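Local coordinates for glycosyl hydrolases family 2, sugar binding domain protein (Bacteroides uniformis str. 3978 T3 ii, PDB 6D1P) that probably hydrolyses O-glycosidic bonds as a gut bacterial beta-glucuronidase of glycosyl hydrolase family 2, at residues E550-K562 / P606-S618. Residues are numbered along the deposited sequence; the frame is centred on the assembly and turned at random.
Sequences ESYIIRLFDWHLK and PKESYYVFQSYWS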
loop_
_atom_site.group_PDB
_atom_site.type_symbol
_atom_site.label_atom_id
_atom_site.label_comp_id
_atom_site.label_asym_id
_atom_site.label_seq_id
_atom_site.Cartn_x
_atom_site.Cartn_y
_atom_site.Cartn_z
ATOM N N GLU A 550 -16.340 4.480 -30.729
ATOM C CA GLU A 550 -15.405 4.693 -31.826
ATOM C C GLU A 550 -16.093 5.341 -33.012
ATOM O O GLU A 550 -15.457 6.094 -33.756
ATOM C CB GLU A 550 -14.754 3.373 -32.240
ATOM C CG GLU A 550 -13.854 2.776 -31.137
ATOM C CD GLU A 550 -12.858 1.739 -31.658
ATOM O OE1 GLU A 550 -11.984 2.075 -32.505
ATOM O OE2 GLU A 550 -12.961 0.570 -31.205
ATOM N N SER A 551 -17.390 5.073 -33.185
ATOM C CA SER A 551 -18.128 5.618 -34.316
ATOM C C SER A 551 -18.090 7.133 -34.309
ATOM O O SER A 551 -17.894 7.770 -35.358
ATOM C CB SER A 551 -19.569 5.128 -34.278
ATOM O OG SER A 551 -19.602 3.716 -34.340
ATOM N N TYR A 552 -18.259 7.729 -33.124
ATOM C CA TYR A 552 -18.224 9.172 -33.049
ATOM C C TYR A 552 -16.822 9.689 -33.332
ATOM O O TYR A 552 -16.632 10.569 -34.184
ATOM C CB TYR A 552 -18.723 9.663 -31.695
ATOM C CG TYR A 552 -18.559 11.150 -31.601
ATOM C CD1 TYR A 552 -19.406 12.013 -32.306
ATOM C CD2 TYR A 552 -17.515 11.704 -30.871
ATOM C CE1 TYR A 552 -19.231 13.404 -32.244
ATOM C CE2 TYR A 552 -17.335 13.085 -30.808
ATOM C CZ TYR A 552 -18.198 13.929 -31.490
ATOM O OH TYR A 552 -18.001 15.289 -31.419
ATOM N N ILE A 553 -15.817 9.131 -32.659
ATOM C CA ILE A 553 -14.504 9.757 -32.750
ATOM C C ILE A 553 -13.922 9.606 -34.147
ATOM O O ILE A 553 -13.114 10.434 -34.579
ATOM C CB ILE A 553 -13.550 9.207 -31.676
ATOM C CG1 ILE A 553 -12.529 10.289 -31.300
ATOM C CG2 ILE A 553 -12.836 7.949 -32.156
ATOM C CD1 ILE A 553 -13.137 11.473 -30.570
ATOM N N ILE A 554 -14.310 8.557 -34.872
ATOM C CA ILE A 554 -13.795 8.354 -36.223
ATOM C C ILE A 554 -14.238 9.497 -37.133
ATOM O O ILE A 554 -13.440 10.070 -37.884
ATOM C CB ILE A 554 -14.255 6.975 -36.733
ATOM C CG1 ILE A 554 -13.272 5.905 -36.237
ATOM C CG2 ILE A 554 -14.424 6.958 -38.249
ATOM C CD1 ILE A 554 -13.854 4.533 -36.176
ATOM N N ARG A 555 -15.512 9.871 -37.032
ATOM C CA ARG A 555 -16.028 11.020 -37.749
ATOM C C ARG A 555 -15.335 12.305 -37.320
ATOM O O ARG A 555 -15.062 13.176 -38.156
ATOM C CB ARG A 555 -17.532 11.118 -37.522
ATOM C CG ARG A 555 -18.322 10.024 -38.237
ATOM C CD ARG A 555 -19.750 10.005 -37.755
ATOM N NE ARG A 555 -20.610 9.214 -38.623
ATOM C CZ ARG A 555 -20.599 7.883 -38.682
ATOM N NH1 ARG A 555 -19.756 7.180 -37.928
ATOM N NH2 ARG A 555 -21.430 7.252 -39.497
ATOM N N LEU A 556 -15.047 12.448 -36.019
ATOM C CA LEU A 556 -14.402 13.670 -35.542
ATOM C C LEU A 556 -12.992 13.781 -36.086
ATOM O O LEU A 556 -12.577 14.862 -36.526
ATOM C CB LEU A 556 -14.390 13.725 -34.007
ATOM C CG LEU A 556 -13.799 14.962 -33.289
ATOM C CD1 LEU A 556 -14.374 15.084 -31.874
ATOM C CD2 LEU A 556 -12.263 14.943 -33.208
ATOM N N PHE A 557 -12.236 12.676 -36.059
ATOM C CA PHE A 557 -10.895 12.692 -36.633
ATOM C C PHE A 557 -10.961 12.953 -38.136
ATOM O O PHE A 557 -10.188 13.752 -38.679
ATOM C CB PHE A 557 -10.184 11.361 -36.377
ATOM C CG PHE A 557 -9.821 11.103 -34.936
ATOM C CD1 PHE A 557 -9.253 12.090 -34.150
ATOM C CD2 PHE A 557 -10.021 9.836 -34.383
ATOM C CE1 PHE A 557 -8.898 11.836 -32.820
ATOM C CE2 PHE A 557 -9.676 9.558 -33.073
ATOM C CZ PHE A 557 -9.115 10.558 -32.277
ATOM N N ASP A 558 -11.877 12.262 -38.819
ATOM C CA ASP A 558 -12.066 12.406 -40.259
ATOM C C ASP A 558 -12.278 13.872 -40.628
ATOM O O ASP A 558 -11.515 14.452 -41.407
ATOM C CB ASP A 558 -13.265 11.541 -40.679
ATOM C CG ASP A 558 -13.391 11.371 -42.185
ATOM O OD1 ASP A 558 -14.225 10.545 -42.593
ATOM O OD2 ASP A 558 -12.677 12.035 -42.959
ATOM N N TRP A 559 -13.285 14.502 -40.013
ATOM C CA TRP A 559 -13.560 15.915 -40.255
ATOM C C TRP A 559 -12.313 16.782 -40.073
ATOM O O TRP A 559 -11.896 17.493 -40.997
ATOM C CB TRP A 559 -14.675 16.402 -39.335
ATOM C CG TRP A 559 -15.108 17.743 -39.758
ATOM C CD1 TRP A 559 -14.531 18.944 -39.420
ATOM C CD2 TRP A 559 -16.162 18.049 -40.684
ATOM N NE1 TRP A 559 -15.187 19.975 -40.049
ATOM C CE2 TRP A 559 -16.190 19.459 -40.833
ATOM C CE3 TRP A 559 -17.098 17.270 -41.389
ATOM C CZ2 TRP A 559 -17.126 20.111 -41.659
ATOM C CZ3 TRP A 559 -18.031 17.924 -42.211
ATOM C CH2 TRP A 559 -18.029 19.327 -42.342
ATOM N N HIS A 560 -11.710 16.747 -38.877
ATOM C CA HIS A 560 -10.522 17.561 -38.629
ATOM C C HIS A 560 -9.493 17.378 -39.730
ATOM O O HIS A 560 -8.939 18.358 -40.247
ATOM C CB HIS A 560 -9.890 17.209 -37.279
ATOM C CG HIS A 560 -10.539 17.862 -36.099
ATOM N ND1 HIS A 560 -11.730 17.425 -35.563
ATOM C CD2 HIS A 560 -10.142 18.903 -35.330
ATOM C CE1 HIS A 560 -12.048 18.177 -34.523
ATOM N NE2 HIS A 560 -11.101 19.084 -34.363
ATOM N N LEU A 561 -9.224 16.119 -40.103
ATOM C CA LEU A 561 -8.161 15.843 -41.068
ATOM C C LEU A 561 -8.503 16.390 -42.451
ATOM O O LEU A 561 -7.625 16.898 -43.165
ATOM C CB LEU A 561 -7.891 14.341 -41.136
ATOM C CG LEU A 561 -7.199 13.750 -39.898
ATOM C CD1 LEU A 561 -7.162 12.237 -39.963
ATOM C CD2 LEU A 561 -5.794 14.301 -39.766
ATOM N N LYS A 562 -9.764 16.289 -42.859
ATOM C CA LYS A 562 -10.092 16.807 -44.175
ATOM C C LYS A 562 -10.131 18.328 -44.162
ATOM O O LYS A 562 -9.833 18.952 -45.186
ATOM C CB LYS A 562 -11.395 16.204 -44.698
ATOM C CG LYS A 562 -12.655 16.609 -43.996
ATOM C CD LYS A 562 -13.436 17.653 -44.783
ATOM C CE LYS A 562 -14.826 17.827 -44.178
ATOM N NZ LYS A 562 -15.612 18.903 -44.855
ATOM N N PRO A 606 -4.255 -1.508 -31.899
ATOM C CA PRO A 606 -4.878 -0.373 -32.597
ATOM C C PRO A 606 -6.396 -0.357 -32.492
ATOM O O PRO A 606 -7.061 -1.380 -32.654
ATOM C CB PRO A 606 -4.433 -0.566 -34.053
ATOM C CG PRO A 606 -3.161 -1.381 -33.954
ATOM C CD PRO A 606 -3.312 -2.254 -32.749
ATOM N N LYS A 607 -6.938 0.828 -32.203
ATOM C CA LYS A 607 -8.344 1.098 -32.455
ATOM C C LYS A 607 -8.545 1.354 -33.947
ATOM O O LYS A 607 -7.592 1.540 -34.702
ATOM C CB LYS A 607 -8.826 2.318 -31.659
ATOM C CG LYS A 607 -8.501 2.309 -30.164
ATOM C CD LYS A 607 -9.110 3.523 -29.477
ATOM C CE LYS A 607 -8.653 3.635 -28.019
ATOM N NZ LYS A 607 -9.028 4.924 -27.331
ATOM N N GLU A 608 -9.803 1.391 -34.371
ATOM C CA GLU A 608 -10.060 1.640 -35.785
ATOM C C GLU A 608 -9.836 3.096 -36.174
ATOM O O GLU A 608 -9.707 3.396 -37.369
ATOM C CB GLU A 608 -11.472 1.169 -36.136
ATOM C CG GLU A 608 -11.705 -0.278 -35.656
ATOM C CD GLU A 608 -12.635 -1.085 -36.546
ATOM O OE1 GLU A 608 -12.499 -1.034 -37.808
ATOM O OE2 GLU A 608 -13.513 -1.762 -35.980
ATOM N N SER A 609 -9.729 3.996 -35.202
ATOM C CA SER A 609 -9.347 5.364 -35.510
ATOM C C SER A 609 -7.895 5.475 -35.943
ATOM O O SER A 609 -7.541 6.452 -36.606
ATOM C CB SER A 609 -9.575 6.248 -34.299
ATOM O OG SER A 609 -8.997 5.638 -33.153
ATOM N N TYR A 610 -7.037 4.519 -35.556
ATOM C CA TYR A 610 -5.651 4.545 -36.022
ATOM C C TYR A 610 -5.577 4.553 -37.554
ATOM O O TYR A 610 -4.660 5.150 -38.125
ATOM C CB TYR A 610 -4.886 3.347 -35.443
ATOM C CG TYR A 610 -3.456 3.168 -35.960
ATOM C CD1 TYR A 610 -3.193 2.410 -37.112
ATOM C CD2 TYR A 610 -2.368 3.729 -35.288
ATOM C CE1 TYR A 610 -1.878 2.231 -37.583
ATOM C CE2 TYR A 610 -1.055 3.565 -35.757
ATOM C CZ TYR A 610 -0.820 2.813 -36.912
ATOM O OH TYR A 610 0.474 2.642 -37.372
ATOM N N TYR A 611 -6.543 3.910 -38.226
ATOM C CA TYR A 611 -6.556 3.807 -39.686
ATOM C C TYR A 611 -7.143 5.047 -40.337
ATOM O O TYR A 611 -6.800 5.361 -41.485
ATOM C CB TYR A 611 -7.337 2.557 -40.109
ATOM C CG TYR A 611 -6.750 1.331 -39.440
ATOM C CD1 TYR A 611 -5.553 0.796 -39.899
ATOM C CD2 TYR A 611 -7.341 0.755 -38.313
ATOM C CE1 TYR A 611 -4.973 -0.284 -39.291
ATOM C CE2 TYR A 611 -6.750 -0.352 -37.685
ATOM C CZ TYR A 611 -5.563 -0.852 -38.186
ATOM O OH TYR A 611 -4.922 -1.919 -37.635
ATOM N N VAL A 612 -8.027 5.757 -39.635
ATOM C CA VAL A 612 -8.471 7.048 -40.138
ATOM C C VAL A 612 -7.275 7.961 -40.335
ATOM O O VAL A 612 -7.081 8.525 -41.419
ATOM C CB VAL A 612 -9.510 7.668 -39.196
ATOM C CG1 VAL A 612 -9.869 9.045 -39.680
ATOM C CG2 VAL A 612 -10.735 6.765 -39.119
ATOM N N PHE A 613 -6.422 8.073 -39.310
ATOM C CA PHE A 613 -5.203 8.874 -39.452
ATOM C C PHE A 613 -4.295 8.302 -40.527
ATOM O O PHE A 613 -3.721 9.052 -41.329
ATOM C CB PHE A 613 -4.438 8.968 -38.123
ATOM C CG PHE A 613 -4.996 10.004 -37.170
ATOM C CD1 PHE A 613 -4.702 11.351 -37.336
ATOM C CD2 PHE A 613 -5.833 9.633 -36.130
ATOM C CE1 PHE A 613 -5.226 12.301 -36.501
ATOM C CE2 PHE A 613 -6.358 10.592 -35.262
ATOM C CZ PHE A 613 -6.056 11.926 -35.451
ATOM N N GLN A 614 -4.133 6.977 -40.549
ATOM C CA GLN A 614 -3.190 6.380 -41.483
ATOM C C GLN A 614 -3.629 6.637 -42.917
ATOM O O GLN A 614 -2.808 6.985 -43.774
ATOM C CB GLN A 614 -3.051 4.883 -41.221
ATOM C CG GLN A 614 -1.888 4.207 -41.957
ATOM C CD GLN A 614 -1.715 2.744 -41.542
ATOM O OE1 GLN A 614 -2.663 1.952 -41.600
ATOM N NE2 GLN A 614 -0.503 2.391 -41.103
ATOM N N SER A 615 -4.932 6.530 -43.176
ATOM C CA SER A 615 -5.440 6.728 -44.520
ATOM C C SER A 615 -5.209 8.151 -45.014
ATOM O O SER A 615 -5.140 8.363 -46.227
ATOM C CB SER A 615 -6.926 6.392 -44.570
ATOM O OG SER A 615 -7.672 7.341 -43.850
ATOM N N TYR A 616 -5.074 9.121 -44.105
ATOM C CA TYR A 616 -4.840 10.513 -44.480
ATOM C C TYR A 616 -3.366 10.877 -44.513
ATOM O O TYR A 616 -2.967 11.759 -45.277
ATOM C CB TYR A 616 -5.542 11.453 -43.497
ATOM C CG TYR A 616 -6.973 11.829 -43.813
ATOM C CD1 TYR A 616 -7.257 12.932 -44.610
ATOM C CD2 TYR A 616 -8.041 11.119 -43.276
ATOM C CE1 TYR A 616 -8.566 13.303 -44.890
ATOM C CE2 TYR A 616 -9.358 11.484 -43.549
ATOM C CZ TYR A 616 -9.610 12.585 -44.358
ATOM O OH TYR A 616 -10.905 12.982 -44.640
ATOM N N TRP A 617 -2.542 10.214 -43.715
ATOM C CA TRP A 617 -1.184 10.684 -43.486
ATOM C C TRP A 617 -0.118 9.787 -44.068
ATOM O O TRP A 617 0.967 10.273 -44.405
ATOM C CB TRP A 617 -0.917 10.832 -41.975
ATOM C CG TRP A 617 -1.583 12.007 -41.341
ATOM C CD1 TRP A 617 -2.370 12.950 -41.959
ATOM C CD2 TRP A 617 -1.499 12.395 -39.964
ATOM N NE1 TRP A 617 -2.784 13.895 -41.043
ATOM C CE2 TRP A 617 -2.264 13.579 -39.814
ATOM C CE3 TRP A 617 -0.851 11.860 -38.842
ATOM C CZ2 TRP A 617 -2.407 14.225 -38.583
ATOM C CZ3 TRP A 617 -0.997 12.515 -37.605
ATOM C CH2 TRP A 617 -1.765 13.680 -37.495
ATOM N N SER A 618 -0.376 8.490 -44.144
ATOM C CA SER A 618 0.639 7.549 -44.586
ATOM C C SER A 618 0.773 7.590 -46.102
ATOM O O SER A 618 -0.226 7.690 -46.823
ATOM C CB SER A 618 0.283 6.134 -44.142
ATOM O OG SER A 618 1.329 5.250 -44.476
HETATM O O HOH W 1 -11.153 4.823 -32.090
#
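L561 and V612 interlock as knobs into holes between two nearly parallel helices, 550-562 and 609-617, on the outside of the family 2 TIM barrel; the axes approach to 9.4 Å and cross at -17°. Each knob has a defined socket: V612 sits among I554, F557, D558 and L561, and L561 among V612, F613, Y616 and W617. L561 divides its work, CB lying over the centre of the Y616 ring (3.7 Å from the centroid) while CD2 reaches the indole of W617. F613 presents CE2 to one face of F557, 3.4 Å from F557 CD1, with the ring planes 55° apart. The pair is closed by polar bonds near both ends. Y616 OH donates to D558 OD2 at 2.6 Å; CG anti to the backbone N (chi1 -168°) carries that carboxylate across to the tyrosine, and D558 OD1 accepts from A673 N. At the other end E608 N donates to E550 OE1 (3.0 Å), and E550 OE2 is held by G520 N. A phenylalanine in place of Y616 would probably leave D558 OD2 without its hydroxyl donor. Each buried carboxylate thus has one oxygen bonded across the contact and the other to a backbone N-H outside it, which would fix its rotation.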